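PDB 6IJ2: EAL domain protein from Vibrio cholerae serotype O1, which breaks down the cyclic dinucleotides c-di-GMP and cGAMP as a standalone EAL phosphodiesterase, captured here with 5'-pGpG, the linear product of c-di-GMP. Local coordinates for residues 30-35 with 248-253; 215-220 with 237-242. The protein carries 1 engineered substitution. One frame throughout, in Å; residues are numbered along the deposited sequence.

Contact 1: 30-35 with 248-253; sequences FQPIVN and PSVNPE. With nucleotides of chain B.
Val-34 and Val-250 meet methyl to methyl: CG2 of Val-34 lies 3.5 Å from CG2 of Val-250, a tight approach, and 4.1 Å from its CG1. The Val-34 side chain sets CG1 opposite the backbone N (chi1 178°), which leaves CG2 as the branch that leans on Val-250. The same Val-250 methyl also serves Pro-32, whose CG, 3.9 Å from Val-250 CG2, passes alongside it, the two side chains running antiparallel. Further along, the pyrrolidine rings of Pro-32 and Pro-248 cross obliquely, with CD of Pro-32 4.1 Å from CG of Pro-248. Pro-248 then presses on backbone: its CD sits 3.2 Å from Phe-30 O, and its CG is almost as close. The phenyl ring of Phe-30 turns off toward strand 41-49, where it packs on Tyr-44 and Ala-46. No hydrogen bond joins the two segments; the Pro-248 carbonyl is taken up by the Tyr-44 hydroxyl instead. Residues 30-35 are the end of strand 27-35, the first of the TIM-barrel-like EAL fold, and 248-253 is the tail that returns over its outer surface after the last strand. Gln-31 points the other way, into the barrel. Its extended chain, with CG trans to the backbone N (chi1 -176°), brings NE2 to 3.1 Å from N7 of the bound guanine. That amide is fixed at both ends within the protein, NE2 donating to Ala-240 O and OE1 accepting from Gln-235. Beyond Val-250, Asn-251 N-caps the short helix that follows: its OD1 accepts from Glu-253 N at 3.0 Å, with the donor well above the carbonyl plane, while ND2 makes a weak bond to Tyr-238 O.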
ATOM      1  N   PHE A  30     -10.824 -17.233 -18.774  1.00 31.74           N
ATOM      2  CA  PHE A  30     -10.910 -15.832 -19.166  1.00 29.40           C
ATOM      3  C   PHE A  30     -12.089 -15.188 -18.455  1.00 28.96           C
ATOM      4  O   PHE A  30     -13.174 -15.772 -18.373  1.00 32.40           O
ATOM      5  CB  PHE A  30     -11.061 -15.680 -20.712  1.00 29.60           C
ATOM      6  CG  PHE A  30      -9.883 -16.198 -21.475  1.00 30.43           C
ATOM      7  CD1 PHE A  30      -8.777 -15.391 -21.699  1.00 36.16           C
ATOM      8  CD2 PHE A  30      -9.858 -17.510 -21.924  1.00 32.24           C
ATOM      9  CE1 PHE A  30      -7.669 -15.882 -22.393  1.00 30.69           C
ATOM     10  CE2 PHE A  30      -8.760 -18.007 -22.612  1.00 38.30           C
ATOM     11  CZ  PHE A  30      -7.663 -17.192 -22.847  1.00 34.20           C
ATOM     12  N   GLN A  31     -11.878 -13.977 -17.941  1.00 28.14           N
ATOM     13  CA  GLN A  31     -12.945 -13.265 -17.266  1.00 26.66           C
ATOM     14  C   GLN A  31     -13.120 -11.899 -17.913  1.00 27.17           C
ATOM     15  O   GLN A  31     -12.138 -11.146 -18.042  1.00 26.47           O
ATOM     16  CB  GLN A  31     -12.663 -13.103 -15.761  1.00 26.49           C
ATOM     17  CG  GLN A  31     -13.827 -12.454 -15.041  1.00 30.01           C
ATOM     18  CD  GLN A  31     -13.575 -12.287 -13.560  1.00 29.10           C
ATOM     19  OE1 GLN A  31     -12.440 -12.061 -13.145  1.00 34.40           O
ATOM     20  NE2 GLN A  31     -14.636 -12.400 -12.749  1.00 28.52           N
ATOM     21  N   PRO A  32     -14.336 -11.530 -18.317  1.00 29.32           N
ATOM     22  CA  PRO A  32     -14.513 -10.263 -19.043  1.00 25.22           C
ATOM     23  C   PRO A  32     -14.392  -9.027 -18.158  1.00 29.02           C
ATOM     24  O   PRO A  32     -14.727  -9.028 -16.968  1.00 27.95           O
ATOM     25  CB  PRO A  32     -15.927 -10.383 -19.630  1.00 27.80           C
ATOM     26  CG  PRO A  32     -16.631 -11.330 -18.739  1.00 29.99           C
ATOM     27  CD  PRO A  32     -15.580 -12.316 -18.262  1.00 34.01           C
ATOM     28  N   ILE A  33     -13.870  -7.968 -18.771  1.00 26.32           N
ATOM     29  CA  ILE A  33     -13.863  -6.618 -18.230  1.00 24.45           C
ATOM     30  C   ILE A  33     -14.891  -5.844 -19.035  1.00 23.07           C
ATOM     31  O   ILE A  33     -14.820  -5.837 -20.265  1.00 23.95           O
ATOM     32  CB  ILE A  33     -12.466  -5.985 -18.357  1.00 24.33           C
ATOM     33  CG1 ILE A  33     -11.443  -6.798 -17.550  1.00 29.87           C
ATOM     34  CG2 ILE A  33     -12.470  -4.518 -17.919  1.00 23.38           C
ATOM     35  CD1 ILE A  33      -9.988  -6.461 -17.896  1.00 32.87           C
ATOM     36  N   VAL A  34     -15.842  -5.207 -18.358  1.00 26.62           N
ATOM     37  CA  VAL A  34     -17.001  -4.604 -19.014  1.00 24.56           C
ATOM     38  C   VAL A  34     -16.859  -3.096 -18.944  1.00 27.37           C
ATOM     39  O   VAL A  34     -16.498  -2.558 -17.893  1.00 26.60           O
ATOM     40  CB  VAL A  34     -18.312  -5.056 -18.347  1.00 30.71           C
ATOM     41  CG1 VAL A  34     -19.506  -4.396 -19.004  1.00 39.39           C
ATOM     42  CG2 VAL A  34     -18.448  -6.563 -18.397  1.00 29.85           C
ATOM     43  N   ASN A  35     -17.111  -2.415 -20.067  1.00 25.09           N
ATOM     44  CA  ASN A  35     -17.302  -0.968 -20.050  1.00 24.79           C
ATOM     45  C   ASN A  35     -18.767  -0.711 -19.720  1.00 25.12           C
ATOM     46  O   ASN A  35     -19.643  -0.950 -20.558  1.00 31.82           O
ATOM     47  CB  ASN A  35     -16.925  -0.349 -21.393  1.00 29.07           C
ATOM     48  CG  ASN A  35     -17.012   1.153 -21.373  1.00 34.69           C
ATOM     49  OD1 ASN A  35     -18.019   1.722 -20.948  1.00 31.62           O
ATOM     50  ND2 ASN A  35     -15.949   1.808 -21.806  1.00 41.06           N
ATOM     51  N   PRO A 248     -16.586 -15.892 -21.604  1.00 38.34           N
ATOM     52  CA  PRO A 248     -17.946 -15.863 -21.055  1.00 42.79           C
ATOM     53  C   PRO A 248     -18.739 -14.664 -21.546  1.00 44.40           C
ATOM     54  O   PRO A 248     -18.188 -13.594 -21.817  1.00 45.82           O
ATOM     55  CB  PRO A 248     -17.719 -15.779 -19.538  1.00 40.05           C
ATOM     56  CG  PRO A 248     -16.327 -16.240 -19.319  1.00 48.20           C
ATOM     57  CD  PRO A 248     -15.552 -15.908 -20.553  1.00 36.93           C
ATOM     58  N   SER A 249     -20.051 -14.863 -21.654  1.00 44.16           N
ATOM     59  CA  SER A 249     -20.985 -13.780 -21.916  1.00 45.84           C
ATOM     60  C   SER A 249     -21.286 -13.036 -20.622  1.00 45.72           C
ATOM     61  O   SER A 249     -21.219 -13.603 -19.530  1.00 48.55           O
ATOM     62  CB  SER A 249     -22.281 -14.324 -22.512  1.00 60.40           C
ATOM     63  OG  SER A 249     -22.879 -15.251 -21.620  1.00 63.32           O
ATOM     64  N   VAL A 250     -21.641 -11.765 -20.757  1.00 46.19           N
ATOM     65  CA  VAL A 250     -21.909 -10.899 -19.616  1.00 46.76           C
ATOM     66  C   VAL A 250     -23.395 -10.914 -19.288  1.00 60.04           C
ATOM     67  O   VAL A 250     -24.252 -10.907 -20.180  1.00 54.26           O
ATOM     68  CB  VAL A 250     -21.406  -9.472 -19.892  1.00 44.93           C
ATOM     69  CG1 VAL A 250     -22.013  -8.477 -18.913  1.00 49.48           C
ATOM     70  CG2 VAL A 250     -19.902  -9.448 -19.790  1.00 47.73           C
ATOM     71  N   ASN A 251     -23.686 -10.966 -17.983  1.00 62.65           N
ATOM     72  CA  ASN A 251     -24.975 -10.818 -17.317  1.00 66.59           C
ATOM     73  C   ASN A 251     -25.923  -9.898 -18.084  1.00 66.22           C
ATOM     74  O   ASN A 251     -25.615  -8.718 -18.294  1.00 59.39           O
ATOM     75  CB  ASN A 251     -24.732 -10.289 -15.898  1.00 61.00           C
ATOM     76  CG  ASN A 251     -25.998 -10.197 -15.068  1.00 70.23           C
ATOM     77  OD1 ASN A 251     -27.037 -10.750 -15.426  1.00 71.96           O
ATOM     78  ND2 ASN A 251     -25.907  -9.500 -13.936  1.00 69.18           N
ATOM     79  N   PRO A 252     -27.079 -10.401 -18.525  1.00 64.89           N
ATOM     80  CA  PRO A 252     -28.064  -9.510 -19.161  1.00 74.56           C
ATOM     81  C   PRO A 252     -28.674  -8.499 -18.203  1.00 83.22           C
ATOM     82  O   PRO A 252     -29.100  -7.425 -18.647  1.00 81.37           O
ATOM     83  CB  PRO A 252     -29.126 -10.481 -19.696  1.00 76.88           C
ATOM     84  CG  PRO A 252     -28.454 -11.824 -19.730  1.00 73.67           C
ATOM     85  CD  PRO A 252     -27.481 -11.814 -18.595  1.00 67.34           C
ATOM     86  N   GLU A 253     -28.732  -8.813 -16.905  1.00 96.54           N
ATOM     87  CA  GLU A 253     -29.416  -7.939 -15.952  1.00112.54           C
ATOM     88  C   GLU A 253     -28.727  -6.586 -15.843  1.00113.14           C
ATOM     89  O   GLU A 253     -29.393  -5.551 -15.718  1.00121.16           O
ATOM     90  CB  GLU A 253     -29.489  -8.618 -14.582  1.00116.96           C
ATOM     91  CG  GLU A 253     -30.377  -7.912 -13.555  1.00121.72           C
ATOM     92  CD  GLU A 253     -29.606  -6.978 -12.633  1.00114.18           C
ATOM     93  OE1 GLU A 253     -29.869  -5.758 -12.659  1.00113.93           O
ATOM     94  OE2 GLU A 253     -28.738  -7.463 -11.878  1.00107.42           O
TER
ATOM     95  OP3   G B   1      -6.414  -9.448  -8.737  1.00 44.09           O
ATOM     96  P     G B   1      -5.858 -10.771  -8.837  1.00 45.15           P
ATOM     97  OP1   G B   1      -5.401 -11.042 -10.166  1.00 44.57           O
ATOM     98  OP2   G B   1      -4.908 -10.869  -7.779  1.00 47.43           O
ATOM     99  O5'   G B   1      -7.079 -11.689  -8.464  1.00 45.04           O
ATOM    100  C5'   G B   1      -7.791 -12.428  -9.451  1.00 44.08           C
ATOM    101  C4'   G B   1      -8.671 -13.458  -8.786  1.00 45.19           C
ATOM    102  O4'   G B   1      -9.924 -12.850  -8.416  1.00 45.46           O
ATOM    103  C3'   G B   1      -9.037 -14.687  -9.626  1.00 45.65           C
ATOM    104  O3'   G B   1      -8.855 -15.906  -8.936  1.00 47.42           O
ATOM    105  C2'   G B   1     -10.523 -14.497  -9.890  1.00 44.70           C
ATOM    106  O2'   G B   1     -11.283 -15.667  -9.978  1.00 56.29           O
ATOM    107  C1'   G B   1     -10.957 -13.757  -8.637  1.00 45.20           C
ATOM    108  N9    G B   1     -12.194 -13.011  -8.816  1.00 45.30           N
ATOM    109  C8    G B   1     -12.617 -12.373  -9.954  1.00 42.91           C
ATOM    110  N7    G B   1     -13.765 -11.778  -9.809  1.00 42.87           N
ATOM    111  C5    G B   1     -14.117 -12.030  -8.494  1.00 44.39           C
ATOM    112  C6    G B   1     -15.261 -11.632  -7.757  1.00 45.38           C
ATOM    113  O6    G B   1     -16.220 -10.974  -8.134  1.00 44.99           O
ATOM    114  N1    G B   1     -15.224 -12.113  -6.456  1.00 47.41           N
ATOM    115  C2    G B   1     -14.210 -12.867  -5.930  1.00 48.98           C
ATOM    116  N2    G B   1     -14.347 -13.217  -4.654  1.00 50.93           N
ATOM    117  N3    G B   1     -13.133 -13.231  -6.599  1.00 47.49           N
ATOM    118  C4    G B   1     -13.151 -12.780  -7.866  1.00 45.43           C
TER

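Contact 2: 215-220 with 237-242; sequences EGVESH and YYFAKP. With CA (calcium ion), chain I; nucleotides of chain B.
The EGVE sequence at 215-218, a signature of EAL domains, and the turn at 237-239 form much of the guanine pocket at the mouth of the barrel. Tyr-237 lies flat beneath the base, whose C6 is 3.4 Å above the centre of the phenol ring. The edge of the guanine is read from both segments: Tyr-237 N donates to O6 at 2.8 Å, nearly straight (178°), and Glu-218 OE1 accepts from N1 at 2.8 Å and N2 at 3.2 Å. Glu-215 chelates a calcium ion through both carboxylate oxygens, OE2 at 2.3 Å; the nucleotide's OP3, Asp-158 and Asp-159 bind it too. Just beyond O6, Tyr-238 N donates to Val-217 O at 2.9 Å (164°), tying the loop 215-220 to the turn at 237-239. A chi1 of 178° swings the Tyr-238 ring out from its backbone N to the Ser-219 to His-220 peptide, His-220 N lying 3.5 Å above one face; its hydroxyl, hydrogen-bonded to Glu-253 OE2, also reaches the imidazole edge. Val-217 CB rests 3.9 Å from Phe-239 CE2, and both side chains pack on Phe-223 of helix 220-229, with Phe-239 also reaching Val-34 of strand 27-35 and meeting Phe-254 of helix 252-255 edge-to-face.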
ATOM      1  N   GLU A 215     -12.351  -4.029  -9.518  1.00 22.10           N
ATOM      2  CA  GLU A 215     -12.295  -5.484  -9.453  1.00 23.02           C
ATOM      3  C   GLU A 215     -13.303  -6.055  -8.463  1.00 25.10           C
ATOM      4  O   GLU A 215     -13.646  -5.434  -7.455  1.00 29.10           O
ATOM      5  CB  GLU A 215     -10.903  -5.971  -9.041  1.00 30.08           C
ATOM      6  CG  GLU A 215      -9.762  -5.599  -9.980  1.00 31.56           C
ATOM      7  CD  GLU A 215      -8.432  -6.218  -9.542  1.00 32.90           C
ATOM      8  OE1 GLU A 215      -7.704  -6.711 -10.414  1.00 31.14           O
ATOM      9  OE2 GLU A 215      -8.118  -6.227  -8.324  1.00 33.18           O
ATOM     10  N   GLY A 216     -13.742  -7.279  -8.748  1.00 26.75           N
ATOM     11  CA  GLY A 216     -14.504  -8.042  -7.777  1.00 28.26           C
ATOM     12  C   GLY A 216     -15.884  -7.508  -7.466  1.00 29.90           C
ATOM     13  O   GLY A 216     -16.367  -7.693  -6.343  1.00 29.14           O
ATOM     14  N   VAL A 217     -16.529  -6.848  -8.425  1.00 26.27           N
ATOM     15  CA  VAL A 217     -17.906  -6.403  -8.237  1.00 26.82           C
ATOM     16  C   VAL A 217     -18.808  -7.622  -8.154  1.00 31.04           C
ATOM     17  O   VAL A 217     -18.795  -8.477  -9.048  1.00 32.16           O
ATOM     18  CB  VAL A 217     -18.330  -5.467  -9.378  1.00 28.67           C
ATOM     19  CG1 VAL A 217     -19.787  -5.067  -9.223  1.00 28.52           C
ATOM     20  CG2 VAL A 217     -17.433  -4.255  -9.401  1.00 28.11           C
ATOM     21  N   GLU A 218     -19.589  -7.714  -7.074  1.00 28.41           N
ATOM     22  CA  GLU A 218     -20.435  -8.871  -6.826  1.00 29.43           C
ATOM     23  C   GLU A 218     -21.927  -8.573  -6.790  1.00 35.32           C
ATOM     24  O   GLU A 218     -22.724  -9.515  -6.867  1.00 38.97           O
ATOM     25  CB  GLU A 218     -20.021  -9.565  -5.515  1.00 32.75           C
ATOM     26  CG  GLU A 218     -18.670 -10.265  -5.651  1.00 34.82           C
ATOM     27  CD  GLU A 218     -18.296 -11.134  -4.472  1.00 39.49           C
ATOM     28  OE1 GLU A 218     -17.260 -11.826  -4.559  1.00 39.61           O
ATOM     29  OE2 GLU A 218     -19.029 -11.136  -3.462  1.00 43.77           O
ATOM     30  N   SER A 219     -22.339  -7.309  -6.738  1.00 30.95           N
ATOM     31  CA  SER A 219     -23.758  -7.004  -6.632  1.00 32.84           C
ATOM     32  C   SER A 219     -24.096  -5.786  -7.476  1.00 31.41           C
ATOM     33  O   SER A 219     -23.243  -4.945  -7.766  1.00 28.96           O
ATOM     34  CB  SER A 219     -24.170  -6.750  -5.182  1.00 31.94           C
ATOM     35  OG  SER A 219     -23.515  -5.597  -4.686  1.00 32.91           O
ATOM     36  N   HIS A 220     -25.375  -5.694  -7.845  1.00 31.01           N
ATOM     37  CA  HIS A 220     -25.842  -4.524  -8.577  1.00 32.38           C
ATOM     38  C   HIS A 220     -25.614  -3.243  -7.787  1.00 28.79           C
ATOM     39  O   HIS A 220     -25.299  -2.196  -8.365  1.00 30.09           O
ATOM     40  CB  HIS A 220     -27.323  -4.665  -8.929  1.00 37.22           C
ATOM     41  CG  HIS A 220     -27.888  -3.452  -9.599  1.00 38.63           C
ATOM     42  ND1 HIS A 220     -28.493  -2.432  -8.900  1.00 40.28           N
ATOM     43  CD2 HIS A 220     -27.903  -3.076 -10.900  1.00 43.27           C
ATOM     44  CE1 HIS A 220     -28.877  -1.488  -9.742  1.00 42.26           C
ATOM     45  NE2 HIS A 220     -28.530  -1.854 -10.962  1.00 43.05           N
ATOM     46  N   TYR A 237     -17.703 -11.183 -10.467  1.00 31.22           N
ATOM     47  CA  TYR A 237     -18.724 -12.222 -10.578  1.00 33.14           C
ATOM     48  C   TYR A 237     -20.084 -11.653 -10.962  1.00 31.78           C
ATOM     49  O   TYR A 237     -20.878 -12.342 -11.610  1.00 37.18           O
ATOM     50  CB  TYR A 237     -18.842 -12.988  -9.260  1.00 36.97           C
ATOM     51  CG  TYR A 237     -17.665 -13.890  -8.925  1.00 36.42           C
ATOM     52  CD1 TYR A 237     -16.652 -14.139  -9.850  1.00 34.82           C
ATOM     53  CD2 TYR A 237     -17.582 -14.503  -7.688  1.00 38.52           C
ATOM     54  CE1 TYR A 237     -15.584 -14.969  -9.537  1.00 40.33           C
ATOM     55  CE2 TYR A 237     -16.517 -15.326  -7.360  1.00 46.85           C
ATOM     56  CZ  TYR A 237     -15.522 -15.561  -8.289  1.00 52.64           C
ATOM     57  OH  TYR A 237     -14.467 -16.389  -7.962  1.00 59.53           O
ATOM     58  N   TYR A 238     -20.384 -10.414 -10.559  1.00 34.39           N
ATOM     59  CA  TYR A 238     -21.659  -9.820 -10.951  1.00 31.65           C
ATOM     60  C   TYR A 238     -21.822  -9.805 -12.464  1.00 34.04           C
ATOM     61  O   TYR A 238     -22.938  -9.968 -12.971  1.00 36.74           O
ATOM     62  CB  TYR A 238     -21.785  -8.402 -10.400  1.00 32.97           C
ATOM     63  CG  TYR A 238     -23.068  -7.729 -10.833  1.00 30.43           C
ATOM     64  CD1 TYR A 238     -24.298  -8.204 -10.405  1.00 32.75           C
ATOM     65  CD2 TYR A 238     -23.047  -6.630 -11.686  1.00 34.05           C
ATOM     66  CE1 TYR A 238     -25.482  -7.607 -10.815  1.00 37.31           C
ATOM     67  CE2 TYR A 238     -24.231  -6.020 -12.102  1.00 36.09           C
ATOM     68  CZ  TYR A 238     -25.441  -6.512 -11.653  1.00 38.97           C
ATOM     69  OH  TYR A 238     -26.615  -5.919 -12.050  1.00 38.06           O
ATOM     70  N   PHE A 239     -20.724  -9.637 -13.199  1.00 32.27           N
ATOM     71  CA  PHE A 239     -20.775  -9.632 -14.660  1.00 28.80           C
ATOM     72  C   PHE A 239     -20.608 -11.034 -15.237  1.00 32.76           C
ATOM     73  O   PHE A 239     -21.433 -11.485 -16.039  1.00 33.56           O
ATOM     74  CB  PHE A 239     -19.708  -8.683 -15.211  1.00 27.63           C
ATOM     75  CG  PHE A 239     -19.843  -7.286 -14.695  1.00 26.65           C
ATOM     76  CD1 PHE A 239     -20.809  -6.434 -15.210  1.00 28.97           C
ATOM     77  CD2 PHE A 239     -19.038  -6.834 -13.657  1.00 26.53           C
ATOM     78  CE1 PHE A 239     -20.956  -5.138 -14.713  1.00 28.57           C
ATOM     79  CE2 PHE A 239     -19.184  -5.544 -13.159  1.00 28.66           C
ATOM     80  CZ  PHE A 239     -20.138  -4.696 -13.688  1.00 27.84           C
ATOM     81  N   ALA A 240     -19.556 -11.737 -14.826  1.00 32.98           N
ATOM     82  CA  ALA A 240     -19.346 -13.107 -15.261  1.00 37.77           C
ATOM     83  C   ALA A 240     -18.164 -13.680 -14.510  1.00 39.20           C
ATOM     84  O   ALA A 240     -17.135 -13.015 -14.372  1.00 33.14           O
ATOM     85  CB  ALA A 240     -19.084 -13.192 -16.772  1.00 35.13           C
ATOM     86  N   LYS A 241     -18.321 -14.916 -14.046  1.00 38.88           N
ATOM     87  CA  LYS A 241     -17.204 -15.675 -13.527  1.00 36.55           C
ATOM     88  C   LYS A 241     -16.223 -15.998 -14.653  1.00 37.65           C
ATOM     89  O   LYS A 241     -16.594 -15.983 -15.828  1.00 37.41           O
ATOM     90  CB  LYS A 241     -17.701 -16.970 -12.887  1.00 41.70           C
ATOM     91  CG  LYS A 241     -18.766 -16.789 -11.812  1.00 49.94           C
ATOM     92  CD  LYS A 241     -19.315 -18.148 -11.393  1.00 62.77           C
ATOM     93  CE  LYS A 241     -20.546 -18.026 -10.513  1.00 73.85           C
ATOM     94  NZ  LYS A 241     -21.120 -19.370 -10.201  1.00 82.61           N
ATOM     95  N   PRO A 242     -14.968 -16.296 -14.316  1.00 37.79           N
ATOM     96  CA  PRO A 242     -14.020 -16.782 -15.329  1.00 35.11           C
ATOM     97  C   PRO A 242     -14.565 -17.985 -16.088  1.00 41.60           C
ATOM     98  O   PRO A 242     -15.253 -18.842 -15.531  1.00 43.03           O
ATOM     99  CB  PRO A 242     -12.788 -17.157 -14.501  1.00 38.25           C
ATOM    100  CG  PRO A 242     -12.872 -16.225 -13.288  1.00 33.58           C
ATOM    101  CD  PRO A 242     -14.342 -16.167 -12.981  1.00 34.76           C
TER
HETATM  102 CA    CA I 601      -5.996  -7.145  -8.698  1.00 29.69          CA
ATOM    103  OP3   G B   1      -6.414  -9.448  -8.737  1.00 44.09           O
ATOM    104  P     G B   1      -5.858 -10.771  -8.837  1.00 45.15           P
ATOM    105  OP1   G B   1      -5.401 -11.042 -10.166  1.00 44.57           O
ATOM    106  OP2   G B   1      -4.908 -10.869  -7.779  1.00 47.43           O
ATOM    107  O5'   G B   1      -7.079 -11.689  -8.464  1.00 45.04           O
ATOM    108  C5'   G B   1      -7.791 -12.428  -9.451  1.00 44.08           C
ATOM    109  C4'   G B   1      -8.671 -13.458  -8.786  1.00 45.19           C
ATOM    110  O4'   G B   1      -9.924 -12.850  -8.416  1.00 45.46           O
ATOM    111  C3'   G B   1      -9.037 -14.687  -9.626  1.00 45.65           C
ATOM    112  O3'   G B   1      -8.855 -15.906  -8.936  1.00 47.42           O
ATOM    113  C2'   G B   1     -10.523 -14.497  -9.890  1.00 44.70           C
ATOM    114  O2'   G B   1     -11.283 -15.667  -9.978  1.00 56.29           O
ATOM    115  C1'   G B   1     -10.957 -13.757  -8.637  1.00 45.20           C
ATOM    116  N9    G B   1     -12.194 -13.011  -8.816  1.00 45.30           N
ATOM    117  C8    G B   1     -12.617 -12.373  -9.954  1.00 42.91           C
ATOM    118  N7    G B   1     -13.765 -11.778  -9.809  1.00 42.87           N
ATOM    119  C5    G B   1     -14.117 -12.030  -8.494  1.00 44.39           C
ATOM    120  C6    G B   1     -15.261 -11.632  -7.757  1.00 45.38           C
ATOM    121  O6    G B   1     -16.220 -10.974  -8.134  1.00 44.99           O
ATOM    122  N1    G B   1     -15.224 -12.113  -6.456  1.00 47.41           N
ATOM    123  C2    G B   1     -14.210 -12.867  -5.930  1.00 48.98           C
ATOM    124  N2    G B   1     -14.347 -13.217  -4.654  1.00 50.93           N
ATOM    125  N3    G B   1     -13.133 -13.231  -6.599  1.00 47.49           N
ATOM    126  C4    G B   1     -13.151 -12.780  -7.866  1.00 45.43           C
TER
HETATM  127  O   HOH W   1      -6.032  -7.164  -6.365  1.00 27.81           O

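In the fold
Contacts 1 and 2 lie with centres 8 Å apart, where the first and last strands of the sheet, 27-35 and 233-244, pair. The tail of contact 1 is fastened to the turn of contact 2 by two probable hydrogen bonds: Glu-253 OE2 to Tyr-238 OH at 2.6 Å and Asn-251 N to Phe-239 O at 3.0 Å. Packing adds to this, with Pro-248 CG 3.5 Å from Lys-241 O. The nucleotide is shared unequally: contact 2 supplies pocket and metal ligand, whereas contact 1 reaches the base through Gln-31 alone and stays well short of the metals, the Phe-30 side chain being about 12 Å from a bound calcium ion.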